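PDB 2G7L: TetR-family transcriptional regulator from Streptomyces coelicolor, which probably represses transcription by binding operator DNA as a dimer through N-terminal helix-turn-helix domains, and may respond to a ligand at its C-terminal domain. Local coordinates for the interface of chains A and B. Numbering follows the deposited sequence. Chains: chain A/B, TetR-family transcriptional regulator.

Contact 1: the interface of chains A and B. Residues chain A 125, 128-129, 132; chain B 183, 193-194, 201.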
# COMPACT_ATOMS: atom_id res chain seq x y z
N LEU A 125 -6.13 -10.87 14.57
CA LEU A 125 -5.90 -12.31 14.61
C LEU A 125 -7.16 -13.14 14.23
O LEU A 125 -7.03 -14.19 13.62
CB LEU A 125 -5.36 -12.72 15.99
CG LEU A 125 -3.83 -12.87 16.06
CD1 LEU A 125 -3.14 -11.60 15.55
CD2 LEU A 125 -3.45 -13.17 17.50
N VAL A 128 -7.55 -12.59 10.43
CA VAL A 128 -6.63 -13.45 9.71
C VAL A 128 -6.99 -14.94 9.75
O VAL A 128 -6.93 -15.60 8.71
CB VAL A 128 -5.04 -13.11 9.78
CG1 VAL A 128 -4.66 -11.74 10.38
CG2 VAL A 128 -4.06 -14.32 10.02
N GLU A 129 -7.42 -15.43 10.93
CA GLU A 129 -7.81 -16.84 11.10
C GLU A 129 -8.91 -17.19 10.08
O GLU A 129 -8.85 -18.17 9.42
CB GLU A 129 -8.31 -17.06 12.58
CG GLU A 129 -9.03 -18.36 12.79
CD GLU A 129 -8.07 -19.49 12.83
OE1 GLU A 129 -6.86 -19.17 12.94
OE2 GLU A 129 -8.50 -20.70 12.74
N LEU A 132 -7.87 -17.05 6.37
CA LEU A 132 -7.07 -18.21 6.11
C LEU A 132 -7.94 -19.49 5.93
O LEU A 132 -7.70 -20.33 5.02
CB LEU A 132 -6.13 -18.44 7.28
CG LEU A 132 -4.77 -17.79 7.40
CD1 LEU A 132 -4.18 -18.03 8.82
CD2 LEU A 132 -3.84 -18.38 6.41
N LEU B 183 1.09 -13.88 16.16
CA LEU B 183 0.80 -15.02 15.30
C LEU B 183 1.53 -16.26 15.84
O LEU B 183 0.90 -17.32 15.98
CB LEU B 183 1.18 -14.76 13.84
CG LEU B 183 0.20 -14.27 12.73
CD1 LEU B 183 -1.35 -14.25 13.03
CD2 LEU B 183 0.65 -13.05 11.97
N ALA B 193 -6.48 -22.44 12.10
CA ALA B 193 -6.05 -22.08 10.73
C ALA B 193 -4.70 -21.37 10.82
O ALA B 193 -3.80 -21.71 10.07
CB ALA B 193 -7.10 -21.23 10.00
N ILE B 194 -4.51 -20.48 11.80
CA ILE B 194 -3.18 -19.83 12.00
C ILE B 194 -2.10 -20.84 12.33
O ILE B 194 -1.02 -20.84 11.72
CB ILE B 194 -3.20 -18.68 13.00
CG1 ILE B 194 -4.09 -17.54 12.47
CG2 ILE B 194 -1.77 -18.19 13.26
CD1 ILE B 194 -4.49 -16.40 13.51
N LEU B 201 3.32 -18.57 7.33
CA LEU B 201 2.51 -17.36 7.43
C LEU B 201 3.43 -16.13 7.73
O LEU B 201 3.19 -15.01 7.28
CB LEU B 201 1.47 -17.55 8.51
CG LEU B 201 0.44 -16.47 8.79
CD1 LEU B 201 -0.15 -16.11 7.46
CD2 LEU B 201 -0.63 -16.93 9.78
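The carboxylate of A:Glu129 turns one edge to the backbone of B:Ala193 and B:Ile194, while the methyl of B:Ala193 lies over one of its faces, displaced toward the rim, with CB 3.5 Å from CD of A:Glu129. Here, at the dimer interface, helix 122-136 of one subunit packs on helix 192-197 of the other. At that edge each oxygen takes one amide. B:Ala193 N gives a hydrogen bond of 2.7 Å to OE2 of A:Glu129 on the syn lone pair, and B:Ile194 N gives one of 2.9 Å to OE1 of A:Glu129, also from the syn side but 25° out of the carboxylate plane. The two bonds fix the rotation of the carboxylate. Since both amides belong to the first turn of helix 192-197, the glutamate caps that helix, whose start would probably favour the negative charge. A:Glu129 reaches there with CG anti to its backbone N (chi1 166°) and a bend at chi2 (75°).

B:Ile194 pushes its CG1 branch toward helix 122-136. A:Leu132 crosses it at about a right angle, with CD1 3.7 Å from CG1 of B:Ile194, and the same CD1 reaches CD2 of B:Leu201 at 3.8 Å. A:Val128 offers CG2 to both B:Ile194 and B:Leu183, whose CD1 also meets A:Leu125. The terminal methyl CD1 of B:Ile194 comes to rest 3.4 Å from the backbone oxygen O of A:Leu125.

Contact 2: the interface of chains A and B. Residues chain A 112, 161; chain B 115-116.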
# COMPACT_ATOMS: atom_id res chain seq x y z
N ARG A 112 -3.17 3.75 5.90
CA ARG A 112 -1.79 4.22 5.67
C ARG A 112 -0.85 3.74 6.74
O ARG A 112 0.28 3.28 6.46
CB ARG A 112 -1.71 5.74 5.56
CG ARG A 112 -2.28 6.27 4.27
CD ARG A 112 -2.48 7.79 4.30
NE ARG A 112 -3.56 8.08 3.37
CZ ARG A 112 -4.03 9.28 3.08
NH1 ARG A 112 -3.47 10.37 3.59
NH2 ARG A 112 -5.01 9.42 2.22
N ALA A 161 -5.61 3.08 1.48
CA ALA A 161 -4.58 4.12 1.66
C ALA A 161 -4.64 5.30 0.70
O ALA A 161 -4.33 6.45 1.08
CB ALA A 161 -3.15 3.50 1.69
N LEU B 115 1.33 6.21 -2.38
CA LEU B 115 -0.07 5.72 -2.23
C LEU B 115 -1.06 6.83 -2.04
O LEU B 115 -2.19 6.71 -2.45
CB LEU B 115 -0.21 4.65 -1.13
CG LEU B 115 0.69 3.43 -1.33
CD1 LEU B 115 1.05 2.75 -0.03
CD2 LEU B 115 0.19 2.43 -2.37
N VAL B 116 -0.65 7.94 -1.43
CA VAL B 116 -1.53 9.09 -1.32
C VAL B 116 -1.62 9.87 -2.65
O VAL B 116 -2.72 10.20 -3.13
CB VAL B 116 -1.05 10.03 -0.21
CG1 VAL B 116 -2.05 11.16 0.02
CG2 VAL B 116 -0.84 9.25 1.06
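This patch belongs to the two-fold interface of a TetR-family regulator, a family that works as dimers, and it helps join the C-terminal regulatory domains of the two subunits. A:Arg112 and B:Val116 carry the contact, both from helix 108-116 of their own chain; the two-fold axis repeats the pair with the chains exchanged. B:Val116 lays CG2 over one face of the A:Arg112 guanidinium, 3.6 Å above its plane and off-centre toward the rim. CG2 of B:Val116 is 3.8 Å from CZ of A:Arg112, and the other methyl, CG1, reaches NH1 of A:Arg112 at 3.9 Å. With CG1 anti to the backbone N (chi1 -174°), B:Val116 turns both branches to the flat group, and the two side chains cross at about a right angle.

The guanidinium is steadied from its own subunit. NE of A:Arg112 gives a hydrogen bond of 2.9 Å to the carbonyl O of A:Ala161, in the carbonyl plane and on a lone pair, though the oxygen is tilted 24° from the guanidinium plane; NH2 adds only a weak bond to the same oxygen. A:Ala161 is the last residue of helix 142-161, whose carbonyl end would probably welcome the positive charge. Replacing A:Arg112 with an alanine would probably deprive the A:Ala161 carbonyl of this donor and strip B:Val116 of the flat surface beneath its methyls. From CG to NE the A:Arg112 chain runs extended, carrying the guanidinium from helix 108-116 to that helix end.

Contact 3: the interface of chains A and B. Residues chain A 144, 221, 224-227; chain B 212, 215-216.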
# COMPACT_ATOMS: atom_id res chain seq x y z
N GLN A 144 0.72 -21.30 -0.29
CA GLN A 144 -0.00 -20.34 -1.11
C GLN A 144 -1.13 -19.72 -0.34
O GLN A 144 -1.49 -18.52 -0.54
CB GLN A 144 -0.54 -21.00 -2.37
CG GLN A 144 0.59 -21.36 -3.31
CD GLN A 144 0.22 -22.45 -4.35
OE1 GLN A 144 0.97 -23.40 -4.52
NE2 GLN A 144 -0.88 -22.26 -5.05
N ILE A 221 -3.10 -16.48 -6.67
CA ILE A 221 -2.65 -17.18 -5.45
C ILE A 221 -2.84 -18.71 -5.59
O ILE A 221 -1.90 -19.51 -5.34
CB ILE A 221 -3.38 -16.67 -4.20
CG1 ILE A 221 -2.90 -15.24 -3.83
CG2 ILE A 221 -3.20 -17.68 -2.98
CD1 ILE A 221 -3.94 -14.50 -2.98
N THR A 224 -0.20 -20.27 -8.29
CA THR A 224 1.24 -20.00 -8.30
C THR A 224 1.92 -20.59 -7.09
O THR A 224 1.71 -20.15 -6.00
CB THR A 224 1.53 -18.45 -8.30
OG1 THR A 224 0.75 -17.78 -9.30
CG2 THR A 224 2.97 -18.18 -8.52
N PRO A 225 2.75 -21.62 -7.29
CA PRO A 225 3.55 -22.22 -6.22
C PRO A 225 4.53 -21.22 -5.58
O PRO A 225 5.09 -20.34 -6.28
CB PRO A 225 4.36 -23.30 -6.94
CG PRO A 225 3.54 -23.63 -8.13
CD PRO A 225 2.93 -22.34 -8.57
N VAL A 226 4.70 -21.34 -4.25
CA VAL A 226 5.75 -20.64 -3.56
C VAL A 226 7.07 -21.37 -3.60
O VAL A 226 7.18 -22.54 -3.17
CB VAL A 226 5.33 -19.93 -2.19
CG1 VAL A 226 3.90 -19.94 -1.96
CG2 VAL A 226 6.15 -20.31 -1.05
N PRO A 227 8.08 -20.71 -4.22
CA PRO A 227 9.37 -21.36 -4.39
C PRO A 227 10.04 -21.53 -3.07
O PRO A 227 9.55 -21.01 -2.06
CB PRO A 227 10.14 -20.38 -5.30
CG PRO A 227 9.06 -19.65 -6.03
CD PRO A 227 8.07 -19.39 -4.87
N TRP B 212 7.48 -13.92 -5.53
CA TRP B 212 6.16 -14.58 -5.57
C TRP B 212 5.01 -13.64 -5.96
O TRP B 212 4.23 -14.00 -6.80
CB TRP B 212 5.86 -15.27 -4.20
CG TRP B 212 4.66 -16.14 -4.26
CD1 TRP B 212 4.54 -17.31 -4.95
CD2 TRP B 212 3.37 -15.89 -3.65
NE1 TRP B 212 3.28 -17.81 -4.81
CE2 TRP B 212 2.54 -16.99 -4.00
CE3 TRP B 212 2.85 -14.86 -2.83
CZ2 TRP B 212 1.21 -17.09 -3.59
CZ3 TRP B 212 1.52 -14.94 -2.45
CH2 TRP B 212 0.72 -16.08 -2.80
N ASP B 215 4.75 -12.98 -9.86
CA ASP B 215 4.09 -14.17 -10.54
C ASP B 215 2.62 -14.31 -10.22
O ASP B 215 1.82 -14.48 -11.11
CB ASP B 215 4.85 -15.44 -10.14
CG ASP B 215 6.22 -15.50 -10.79
OD1 ASP B 215 6.25 -15.11 -11.97
OD2 ASP B 215 7.22 -15.93 -10.14
N VAL B 216 2.25 -14.14 -8.96
CA VAL B 216 0.83 -14.21 -8.62
C VAL B 216 0.05 -13.21 -9.42
O VAL B 216 -1.04 -13.48 -9.97
CB VAL B 216 0.62 -13.92 -7.05
CG1 VAL B 216 -0.80 -13.75 -6.71
CG2 VAL B 216 1.26 -14.97 -6.25
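Across the dimer interface, B:Trp212 inserts its indole against the C-terminal tail of chain A, burying 81 Å², and A:Thr224 (47 Å²) and A:Ile221 (20 Å²) do most to receive it. At the ring edge, NE1 of B:Trp212 gives a hydrogen bond of 3.1 Å to the backbone O of A:Thr224. The bond is nearly straight, 163° at the hydrogen; the oxygen lies in the indole plane, yet the donor stands well above the carbonyl plane. The A:Pro225 carbonyl O flanks the same edge. On one face CG1 of A:Val226 packs 3.9 Å from the centroid of the five-membered ring, and B:Val216 of the same chain as the indole covers the opposite face with CG2. The far corner of the indole, CH2, meets CG1 of A:Ile221 at 3.9 Å. In A:Thr224, OG1 stands beside the backbone N (chi1 -48°), which puts the methyl CG2 anti to that N and points it at CB of B:Asp215, 3.7 Å away. A leucine in place of B:Trp212 would probably leave the A:Thr224 carbonyl without its cross-chain donor and A:Val226 without a ring to pack on. In the fold, helix 206-223 of chain B thus meets the end of the same helix in chain A and the segment that follows it.

Contact 4: the interface of chains A and B. Residues chain A 200, 203-204, 208-209, 212; chain B 147, 150-151.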
# COMPACT_ATOMS: atom_id res chain seq x y z
N LEU A 200 -9.23 3.12 -20.47
CA LEU A 200 -9.30 2.12 -19.39
C LEU A 200 -8.18 2.26 -18.36
O LEU A 200 -8.36 1.87 -17.19
CB LEU A 200 -9.35 0.67 -19.93
CG LEU A 200 -10.71 0.11 -20.35
CD1 LEU A 200 -10.57 -1.33 -20.83
CD2 LEU A 200 -11.75 0.18 -19.25
N ALA A 203 -9.92 4.39 -16.09
CA ALA A 203 -11.33 4.10 -15.80
C ALA A 203 -11.64 3.11 -14.63
O ALA A 203 -10.76 2.35 -14.14
CB ALA A 203 -12.08 3.70 -17.09
N GLY A 204 -12.90 3.20 -14.19
CA GLY A 204 -13.46 2.35 -13.14
C GLY A 204 -13.50 2.95 -11.75
O GLY A 204 -12.58 3.69 -11.35
N ASP A 208 -15.03 -1.13 -8.54
CA ASP A 208 -14.79 -1.93 -9.77
C ASP A 208 -13.38 -2.51 -9.71
O ASP A 208 -13.20 -3.67 -9.89
CB ASP A 208 -14.99 -1.08 -11.00
CG ASP A 208 -16.46 -0.80 -11.31
OD1 ASP A 208 -17.36 -1.67 -11.03
OD2 ASP A 208 -16.70 0.30 -11.88
N ARG A 209 -12.40 -1.69 -9.35
CA ARG A 209 -11.01 -2.10 -9.33
C ARG A 209 -10.76 -3.14 -8.27
O ARG A 209 -9.97 -4.03 -8.44
CB ARG A 209 -10.11 -0.87 -9.12
CG ARG A 209 -10.22 0.23 -10.26
CD ARG A 209 -9.39 -0.18 -11.42
NE ARG A 209 -9.20 0.86 -12.42
CZ ARG A 209 -8.02 1.20 -12.90
NH1 ARG A 209 -7.95 2.19 -13.78
NH2 ARG A 209 -6.89 0.57 -12.48
N TRP A 212 -12.29 -6.53 -9.30
CA TRP A 212 -11.27 -7.14 -10.17
C TRP A 212 -10.01 -7.59 -9.43
O TRP A 212 -9.57 -8.69 -9.64
CB TRP A 212 -10.90 -6.15 -11.33
CG TRP A 212 -10.05 -6.80 -12.37
CD1 TRP A 212 -10.44 -7.78 -13.24
CD2 TRP A 212 -8.65 -6.55 -12.63
NE1 TRP A 212 -9.39 -8.16 -14.02
CE2 TRP A 212 -8.28 -7.42 -13.69
CE3 TRP A 212 -7.68 -5.69 -12.07
CZ2 TRP A 212 -6.98 -7.46 -14.21
CZ3 TRP A 212 -6.39 -5.76 -12.55
CH2 TRP A 212 -6.05 -6.61 -13.65
N TRP B 147 -5.50 -2.18 -16.31
CA TRP B 147 -5.70 -2.34 -14.86
C TRP B 147 -4.56 -3.10 -14.21
O TRP B 147 -4.21 -2.86 -13.04
CB TRP B 147 -7.07 -2.96 -14.59
CG TRP B 147 -8.23 -2.05 -14.91
CD1 TRP B 147 -8.22 -0.97 -15.70
CD2 TRP B 147 -9.59 -2.19 -14.44
NE1 TRP B 147 -9.52 -0.41 -15.80
CE2 TRP B 147 -10.36 -1.16 -15.03
CE3 TRP B 147 -10.22 -3.07 -13.56
CZ2 TRP B 147 -11.74 -0.99 -14.76
CZ3 TRP B 147 -11.57 -2.92 -13.32
CH2 TRP B 147 -12.31 -1.89 -13.91
N ASP B 150 -1.30 -0.76 -13.11
CA ASP B 150 -1.70 -0.13 -11.84
C ASP B 150 -1.50 -1.06 -10.63
O ASP B 150 -0.84 -0.71 -9.63
CB ASP B 150 -3.17 0.27 -11.96
CG ASP B 150 -3.35 1.71 -12.49
OD1 ASP B 150 -2.49 2.18 -13.30
OD2 ASP B 150 -4.35 2.40 -12.08
N LYS B 151 -1.98 -2.31 -10.75
CA LYS B 151 -1.83 -3.32 -9.70
C LYS B 151 -0.41 -3.73 -9.47
O LYS B 151 -0.01 -3.87 -8.32
CB LYS B 151 -2.69 -4.58 -9.99
CG LYS B 151 -4.13 -4.34 -9.54
CD LYS B 151 -5.16 -4.09 -10.65
CE LYS B 151 -6.34 -3.00 -10.29
NZ LYS B 151 -6.08 -1.75 -11.18
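The carbonyl O of A:Ala203 is gripped by two nitrogens of A:Arg209, NE and NH1, each at 2.8 Å, and this clamp holds the guanidinium flat over the indole of B:Trp147. The oxygen lies close to the guanidinium plane, and the NE bond runs nearly along the C=O axis. Guanidinium and ring are stacked with their planes 7° apart: NE of A:Arg209 sits 3.5 Å from the centroid of the five-membered ring of B:Trp147, a cation-pi contact, and CD of A:Arg209 packs over the six-membered ring. A bend at chi2 (-80°) folds the arginine chain across that face.

B:Trp147 buries 110 Å². Its NE1 reaches the backbone O of A:Leu200 at 2.9 Å, a weak bond with poor angle. CB of B:Trp147 rests over the six-membered ring of A:Trp212, 3.9 Å from its centroid, while the A:Trp212 methylene borders the indole edge. The remaining guanidinium nitrogen, NH2 of A:Arg209, forms a salt bridge of 3.2 Å with OD2 of B:Asp150, weak as a hydrogen bond, with carboxylate and guanidinium planes 32° apart. B:Lys151 is placed doubtfully, too close to both A:Arg209 and A:Trp212.

Within the dimer, helix 142-161 of chain B lies against the beginning of helix 206-223 of chain A, its tryptophan lodged at the subunit interface between that helix and the loop before it.

Contacts 2, 3 and 4 all draw on helix 142-161, and contacts 3 and 4 also on helix 206-223; these two helices from each subunit probably make up the four-helix bundle typical of TetR-family dimers. Trp212 serves twice, as B:Trp212 in contact 3 and A:Trp212 in contact 4. Between C-alpha centres, contact 4 lies about 22 Å from contact 3, 17 Å from contact 2 and 29 Å from contact 1. Contact 2 brings in helix 108-116; contact 1 uses other helices but shares with contact 4 the loop before helix 206-223. Repeated by the two-fold axis, the set plausibly couples domain movements to the spacing of the DNA-binding heads.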